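Local coordinates for mannosephosphate isomerase, putative (Archaeoglobus fulgidus, PDB 1ZX5), which probably interconverts D-mannose 6-phosphate and D-fructose 6-phosphate as a zinc-dependent isomerase of the type 1 family, at residues M2-P5 against S6-Q10; V100-D104 against K105-S109; K211-E215 against F216-G220. One frame throughout, in Å; residues are numbered along the deposited sequence.

Overall arrangement
From the N terminus, the three contacts follow one another in series. None nests in or crosses another, and each is a local contact within one continuous run of residues. Interaction 1 closes the turn that leads into strand 9-10 and seats the N-terminal arm between helix 61-73 and strands 266-269 and 274-277. Interaction 2 closes the start of helix 104-109, just after strand 99-100. Interaction 3 closes a turn on the way from helix 201-207 to strand 224-226. Interactions 2 and 3 have centres about 20 Å apart; helix 201-207 packs on interaction 2, and the chain runs on from it into interaction 3. Interaction 1 lies across the chain's centre from interaction 3, about 38 Å between centres.

Interaction 1: M2-P5 against S6-Q10; sequences MELP and SFIFQ
S6 OG, next to P5 in a buried turn, is gripped by two groups: the hydroxyl of T281 and the backbone N of K264. The turn leads the N-terminal arm into strand 9-10, an outer strand of a three-stranded antiparallel sheet. Residues 2-5 and 6-10 share no hydrogen bond, so apolar side chains make the contact. P5 CG meets I8 CG1 at 4.1 Å, and the two side chains cross at about a right angle. I8 reaches back because its CG1 stands beside its own backbone N, anti to the carbonyl carbon (chi1 -64°). The chain then runs on extended, and I8 CD1 comes to 4.4 Å from L4 CD1. L4 also packs on L64, H68 and L72 of helix 61-73, so this small apolar group joins that helix to the arm. E265 accepts from the backbone N atoms of S6 and F7, and the ring of F7 packs on C275 and V277 of strand 274-277. One face of that ring is covered by S6 CB, 3.6 Å above the plane and over its centre.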
loop_
_atom_site.group_PDB
_atom_site.type_symbol
_atom_site.label_atom_id
_atom_site.label_comp_id
_atom_site.label_asym_id
_atom_site.label_seq_id
_atom_site.Cartn_x
_atom_site.Cartn_y
_atom_site.Cartn_z
HETATM N N MSE A 2 -11.300 -21.607 -13.579
HETATM C CA MSE A 2 -11.420 -20.349 -14.331
HETATM C C MSE A 2 -12.870 -19.829 -14.395
HETATM O O MSE A 2 -13.430 -19.604 -15.468
HETATM C CB MSE A 2 -10.753 -20.438 -15.712
HETATM C CG MSE A 2 -11.050 -21.702 -16.495
HETATM SE SE MSE A 2 -9.631 -22.104 -17.807
HETATM C CE MSE A 2 -8.288 -23.035 -16.558
ATOM N N GLU A 3 -13.445 -19.631 -13.209
ATOM C CA GLU A 3 -14.802 -19.102 -13.023
ATOM C C GLU A 3 -14.851 -17.566 -13.041
ATOM O O GLU A 3 -15.902 -16.974 -13.301
ATOM C CB GLU A 3 -15.372 -19.572 -11.675
ATOM C CG GLU A 3 -15.437 -21.089 -11.471
ATOM C CD GLU A 3 -15.654 -21.470 -10.004
ATOM O OE1 GLU A 3 -16.524 -20.853 -9.337
ATOM O OE2 GLU A 3 -14.952 -22.387 -9.514
ATOM N N LEU A 4 -13.720 -16.927 -12.749
ATOM C CA LEU A 4 -13.697 -15.481 -12.556
ATOM C C LEU A 4 -13.367 -14.716 -13.836
ATOM O O LEU A 4 -12.598 -15.202 -14.667
ATOM C CB LEU A 4 -12.725 -15.105 -11.433
ATOM C CG LEU A 4 -13.019 -15.656 -10.033
ATOM C CD1 LEU A 4 -11.863 -15.346 -9.092
ATOM C CD2 LEU A 4 -14.347 -15.124 -9.475
ATOM N N PRO A 5 -13.940 -13.503 -13.991
ATOM C CA PRO A 5 -13.578 -12.671 -15.137
ATOM C C PRO A 5 -12.154 -12.150 -14.982
ATOM O O PRO A 5 -11.548 -12.327 -13.925
ATOM C CB PRO A 5 -14.585 -11.521 -15.066
ATOM C CG PRO A 5 -14.966 -11.444 -13.637
ATOM C CD PRO A 5 -14.925 -12.843 -13.115
ATOM N N SER A 6 -11.629 -11.529 -16.033
ATOM C CA SER A 6 -10.291 -10.949 -16.008
ATOM C C SER A 6 -10.168 -9.748 -15.068
ATOM O O SER A 6 -9.120 -9.539 -14.465
ATOM C CB SER A 6 -9.870 -10.523 -17.414
ATOM O OG SER A 6 -9.464 -11.629 -18.180
ATOM N N PHE A 7 -11.234 -8.958 -14.969
ATOM C CA PHE A 7 -11.187 -7.676 -14.299
ATOM C C PHE A 7 -12.319 -7.531 -13.290
ATOM O O PHE A 7 -13.499 -7.518 -13.658
ATOM C CB PHE A 7 -11.225 -6.532 -15.325
ATOM C CG PHE A 7 -10.281 -6.721 -16.490
ATOM C CD1 PHE A 7 -8.902 -6.792 -16.289
ATOM C CD2 PHE A 7 -10.775 -6.834 -17.782
ATOM C CE1 PHE A 7 -8.031 -6.978 -17.366
ATOM C CE2 PHE A 7 -9.915 -7.015 -18.862
ATOM C CZ PHE A 7 -8.537 -7.082 -18.649
ATOM N N ILE A 8 -11.940 -7.431 -12.019
ATOM C CA ILE A 8 -12.882 -7.303 -10.924
ATOM C C ILE A 8 -12.742 -5.903 -10.335
ATOM O O ILE A 8 -11.634 -5.438 -10.073
ATOM C CB ILE A 8 -12.675 -8.415 -9.864
ATOM C CG1 ILE A 8 -12.967 -9.792 -10.492
ATOM C CG2 ILE A 8 -13.534 -8.159 -8.595
ATOM C CD1 ILE A 8 -12.506 -10.994 -9.653
ATOM N N PHE A 9 -13.875 -5.234 -10.161
ATOM C CA PHE A 9 -13.904 -3.852 -9.703
ATOM C C PHE A 9 -14.508 -3.774 -8.305
ATOM O O PHE A 9 -15.243 -4.673 -7.906
ATOM C CB PHE A 9 -14.675 -2.998 -10.718
ATOM C CG PHE A 9 -13.989 -2.925 -12.052
ATOM C CD1 PHE A 9 -12.965 -2.009 -12.269
ATOM C CD2 PHE A 9 -14.322 -3.818 -13.075
ATOM C CE1 PHE A 9 -12.303 -1.956 -13.488
ATOM C CE2 PHE A 9 -13.657 -3.774 -14.298
ATOM C CZ PHE A 9 -12.645 -2.844 -14.505
ATOM N N GLN A 10 -14.182 -2.725 -7.553
ATOM C CA GLN A 10 -14.888 -2.473 -6.288
ATOM C C GLN A 10 -16.280 -1.974 -6.592
ATOM O O GLN A 10 -16.447 -1.129 -7.465
ATOM C CB GLN A 10 -14.172 -1.440 -5.409
ATOM C CG GLN A 10 -12.915 -1.969 -4.785
ATOM C CD GLN A 10 -12.451 -1.177 -3.580
ATOM O OE1 GLN A 10 -12.666 0.032 -3.460
ATOM N NE2 GLN A 10 -11.782 -1.856 -2.695
#

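Interaction 2: V100-D104 against K105-S109. With EDO (1,2-ethanediol), chain D.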
loop_
_atom_site.group_PDB
_atom_site.type_symbol
_atom_site.label_atom_id
_atom_site.label_comp_id
_atom_site.label_asym_id
_atom_site.label_seq_id
_atom_site.Cartn_x
_atom_site.Cartn_y
_atom_site.Cartn_z
ATOM N N VAL A 100 6.172 3.039 13.614
ATOM C CA VAL A 100 7.022 1.914 13.308
ATOM C C VAL A 100 6.157 0.652 13.318
ATOM O O VAL A 100 5.190 0.557 14.074
ATOM C CB VAL A 100 8.234 1.807 14.337
ATOM C CG1 VAL A 100 7.754 1.662 15.783
ATOM C CG2 VAL A 100 9.198 0.665 13.967
ATOM N N HIS A 101 6.508 -0.302 12.464
ATOM C CA HIS A 101 5.797 -1.570 12.360
ATOM C C HIS A 101 6.626 -2.706 12.954
ATOM O O HIS A 101 7.852 -2.710 12.819
ATOM C CB HIS A 101 5.505 -1.892 10.897
ATOM C CG HIS A 101 4.692 -0.848 10.200
ATOM N ND1 HIS A 101 3.475 -0.409 10.678
ATOM C CD2 HIS A 101 4.908 -0.172 9.047
ATOM C CE1 HIS A 101 2.987 0.507 9.861
ATOM N NE2 HIS A 101 3.834 0.665 8.862
ATOM N N PRO A 102 5.952 -3.686 13.589
ATOM C CA PRO A 102 6.634 -4.895 14.045
ATOM C C PRO A 102 6.863 -5.905 12.902
ATOM O O PRO A 102 6.119 -5.916 11.915
ATOM C CB PRO A 102 5.642 -5.479 15.058
ATOM C CG PRO A 102 4.306 -5.084 14.512
ATOM C CD PRO A 102 4.502 -3.719 13.888
ATOM N N SER A 103 7.886 -6.745 13.044
ATOM C CA SER A 103 8.030 -7.940 12.209
ATOM C C SER A 103 6.998 -8.996 12.623
ATOM O O SER A 103 6.325 -8.846 13.645
ATOM C CB SER A 103 9.434 -8.511 12.365
ATOM O OG SER A 103 9.674 -8.876 13.715
ATOM N N ASP A 104 6.877 -10.056 11.831
ATOM C CA ASP A 104 6.070 -11.226 12.193
ATOM C C ASP A 104 6.463 -11.780 13.548
ATOM O O ASP A 104 5.615 -12.113 14.363
ATOM C CB ASP A 104 6.228 -12.339 11.147
ATOM C CG ASP A 104 5.428 -12.076 9.888
ATOM O OD1 ASP A 104 4.569 -11.156 9.882
ATOM O OD2 ASP A 104 5.668 -12.793 8.889
ATOM N N LYS A 105 7.766 -11.877 13.764
ATOM C CA LYS A 105 8.341 -12.372 14.998
ATOM C C LYS A 105 7.977 -11.476 16.194
ATOM O O LYS A 105 7.579 -11.980 17.251
ATOM C CB LYS A 105 9.856 -12.451 14.814
ATOM C CG LYS A 105 10.616 -13.280 15.820
ATOM C CD LYS A 105 12.018 -13.619 15.263
ATOM C CE LYS A 105 12.871 -14.416 16.264
ATOM N NZ LYS A 105 13.117 -13.651 17.533
ATOM N N ALA A 106 8.126 -10.161 16.025
ATOM C CA ALA A 106 7.818 -9.196 17.079
ATOM C C ALA A 106 6.317 -9.158 17.376
ATOM O O ALA A 106 5.926 -9.118 18.533
ATOM C CB ALA A 106 8.332 -7.805 16.717
ATOM N N ALA A 107 5.485 -9.179 16.334
ATOM C CA ALA A 107 4.033 -9.154 16.499
ATOM C C ALA A 107 3.554 -10.392 17.286
ATOM O O ALA A 107 2.703 -10.288 18.180
ATOM C CB ALA A 107 3.336 -9.062 15.141
ATOM N N GLU A 108 4.142 -11.543 16.961
ATOM C CA GLU A 108 3.853 -12.806 17.632
ATOM C C GLU A 108 4.271 -12.778 19.109
ATOM O O GLU A 108 3.537 -13.237 19.994
ATOM C CB GLU A 108 4.533 -13.964 16.882
ATOM C CG GLU A 108 4.492 -15.297 17.616
ATOM C CD GLU A 108 5.185 -16.407 16.836
ATOM O OE1 GLU A 108 6.066 -17.086 17.409
ATOM O OE2 GLU A 108 4.858 -16.592 15.643
ATOM N N SER A 109 5.455 -12.224 19.349
ATOM C CA SER A 109 6.020 -12.056 20.682
ATOM C C SER A 109 5.204 -11.067 21.545
ATOM O O SER A 109 5.058 -11.243 22.765
ATOM C CB SER A 109 7.462 -11.574 20.534
ATOM O OG SER A 109 7.998 -11.241 21.782
HETATM C C1 EDO D . 7.136 -9.387 7.247
HETATM O O1 EDO D . 5.703 -9.363 7.264
HETATM C C2 EDO D . 7.626 -8.869 8.587
HETATM O O2 EDO D . 8.487 -9.841 9.191
#
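An N-cap with S103 as the capping residue starts helix 104-109. It follows P95, T96 and Q97, which line the pocket of the bound beta-l-fructofuranose. S103 OG accepts from A106 N at 3.1 Å, with an N-H...O angle of 161°. The hydroxyl is brought there by a chi1 of 60°, which sets OG between the backbone N and the carbonyl carbon. It caps an amide of the first turn. The ordinary helical bonds follow at once. A107 N gives to S103 O at 2.8 Å, and E108 N gives to D104 O at 3.0 Å. P102, just before the cap, lies over the first turn. Its CB is 3.9 Å from A106 CB, and its CG is 4.1 Å from A107 CB. A proline and two alanines thus form a small apolar patch beside the polar cap. A molecule of 1,2-ethanediol, probably from the crystallisation liquor, sits at the helix start. Its O2 takes the N-H of D104 at 3.1 Å in a nearly straight bond (173°). Its O1 bonds D104 OD1 weakly. The stronger partner of OD1 is the backbone N of G116, which ties the carboxylate to a nearby loop. Around the contact, V207 of helix 201-207 packs on both P102 and A106, L192 touches A107, and the backbone of P102 is bonded to V117 just ahead of strand 119-123.

Interaction 3: K211-E215 against F216-G220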
loop_
_atom_site.group_PDB
_atom_site.type_symbol
_atom_site.label_atom_id
_atom_site.label_comp_id
_atom_site.label_asym_id
_atom_site.label_seq_id
_atom_site.Cartn_x
_atom_site.Cartn_y
_atom_site.Cartn_z
ATOM N N LYS A 211 19.252 2.228 15.258
ATOM C CA LYS A 211 20.485 2.471 14.503
ATOM C C LYS A 211 20.268 3.393 13.311
ATOM O O LYS A 211 19.175 3.457 12.742
ATOM C CB LYS A 211 21.107 1.159 13.986
ATOM C CG LYS A 211 21.457 0.128 15.035
ATOM C CD LYS A 211 22.258 0.733 16.181
ATOM C CE LYS A 211 22.100 -0.091 17.452
ATOM N NZ LYS A 211 22.698 0.601 18.630
ATOM N N LYS A 212 21.339 4.086 12.933
ATOM C CA LYS A 212 21.405 4.840 11.693
ATOM C C LYS A 212 21.042 3.944 10.513
ATOM O O LYS A 212 21.504 2.805 10.408
ATOM C CB LYS A 212 22.814 5.416 11.506
ATOM C CG LYS A 212 22.979 6.271 10.260
ATOM C CD LYS A 212 24.413 6.786 10.118
ATOM C CE LYS A 212 24.560 7.556 8.801
ATOM N NZ LYS A 212 25.985 7.933 8.537
ATOM N N VAL A 213 20.184 4.458 9.642
ATOM C CA VAL A 213 19.820 3.754 8.421
ATOM C C VAL A 213 20.298 4.600 7.248
ATOM O O VAL A 213 20.035 5.805 7.192
ATOM C CB VAL A 213 18.292 3.470 8.367
ATOM C CG1 VAL A 213 17.861 2.992 6.998
ATOM C CG2 VAL A 213 17.918 2.438 9.418
ATOM N N GLU A 214 21.037 3.973 6.338
ATOM C CA GLU A 214 21.483 4.649 5.119
ATOM C C GLU A 214 20.312 4.832 4.158
ATOM O O GLU A 214 19.402 4.004 4.122
ATOM C CB GLU A 214 22.599 3.858 4.432
ATOM C CG GLU A 214 23.845 3.589 5.290
ATOM C CD GLU A 214 24.586 4.855 5.695
ATOM O OE1 GLU A 214 24.545 5.849 4.943
ATOM O OE2 GLU A 214 25.223 4.852 6.771
ATOM N N GLU A 215 20.342 5.912 3.383
ATOM C CA GLU A 215 19.271 6.206 2.425
ATOM C C GLU A 215 18.998 5.069 1.443
ATOM O O GLU A 215 17.837 4.774 1.160
ATOM C CB GLU A 215 19.530 7.520 1.691
ATOM C CG GLU A 215 19.488 8.723 2.635
ATOM C CD GLU A 215 19.630 10.070 1.929
ATOM O OE1 GLU A 215 19.663 10.105 0.671
ATOM O OE2 GLU A 215 19.711 11.096 2.650
ATOM N N PHE A 216 20.058 4.420 0.951
ATOM C CA PHE A 216 19.909 3.313 -0.010
ATOM C C PHE A 216 19.138 2.119 0.574
ATOM O O PHE A 216 18.604 1.295 -0.172
ATOM C CB PHE A 216 21.268 2.874 -0.612
ATOM C CG PHE A 216 22.132 2.062 0.333
ATOM C CD1 PHE A 216 21.878 0.702 0.548
ATOM C CD2 PHE A 216 23.200 2.655 1.005
ATOM C CE1 PHE A 216 22.672 -0.052 1.435
ATOM C CE2 PHE A 216 24.008 1.909 1.889
ATOM C CZ PHE A 216 23.739 0.556 2.105
ATOM N N GLU A 217 19.071 2.039 1.903
ATOM C CA GLU A 217 18.350 0.958 2.567
ATOM C C GLU A 217 16.831 1.151 2.555
ATOM O O GLU A 217 16.094 0.193 2.763
ATOM C CB GLU A 217 18.825 0.780 4.016
ATOM C CG GLU A 217 20.321 0.523 4.196
ATOM C CD GLU A 217 20.720 0.487 5.671
ATOM O OE1 GLU A 217 20.142 -0.323 6.431
ATOM O OE2 GLU A 217 21.600 1.270 6.088
ATOM N N VAL A 218 16.357 2.378 2.336
ATOM C CA VAL A 218 14.911 2.638 2.312
ATOM C C VAL A 218 14.366 3.055 0.935
ATOM O O VAL A 218 13.190 2.870 0.659
ATOM C CB VAL A 218 14.456 3.639 3.425
ATOM C CG1 VAL A 218 14.814 3.099 4.810
ATOM C CG2 VAL A 218 15.075 5.009 3.227
ATOM N N LYS A 219 15.225 3.620 0.092
ATOM C CA LYS A 219 14.846 4.067 -1.249
ATOM C C LYS A 219 14.729 2.910 -2.241
ATOM O O LYS A 219 15.624 2.067 -2.323
ATOM C CB LYS A 219 15.883 5.052 -1.781
ATOM C CG LYS A 219 15.584 6.518 -1.559
ATOM C CD LYS A 219 16.789 7.334 -2.034
ATOM C CE LYS A 219 16.379 8.667 -2.654
ATOM N NZ LYS A 219 17.517 9.674 -2.646
ATOM N N GLY A 220 13.630 2.866 -2.993
ATOM C CA GLY A 220 13.527 1.935 -4.117
ATOM C C GLY A 220 13.979 2.594 -5.412
ATOM O O GLY A 220 14.472 3.724 -5.399
#
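The F216 ring is met obliquely by E214, whose CB lies 3.5 Å from F216 CE2. The E214 carboxylate is turned only 20° from the ring plane. One face of the ring carries E217 CG, 3.7 Å above the plane and offset toward the rim. F216 is swung back over E214 and E217 by a chi1 of 75°, which places its CG between the backbone N and the carbonyl carbon. E217 stretches back along the chain. Its OE2 takes the N-H of E214 at 2.8 Å, and the donor comes from above the carboxylate plane, 56° out of it. The same two residues are bonded a second time, because E217 N gives to E214 O at 3.0 Å. With an alanine at E217 the CG and carboxylate are gone; the N-H of E214 is likely to lose this acceptor, and the F216 ring to be freer to turn. E215 O is held by two donors. K219 N reaches it at 3.0 Å, nearly in line with the carbonyl, and V218 N reaches it at 3.1 Å from above the carbonyl plane. E215 and K219 lie side by side and point the same way, and their salt bridge is long. On the buried side, V213 CG1 touches V218 CG1 at 3.8 Å. V218 also packs on F160 of strand 157-161, and V213 on I174. This turn lies in the link from helix 201-207 to strand 224-226. The V213-V218 pair has the spacing of a hydrophobic staple, and the bond from E214 N to the E217 carboxylate resembles the side-chain-to-N-cap half of a capping box.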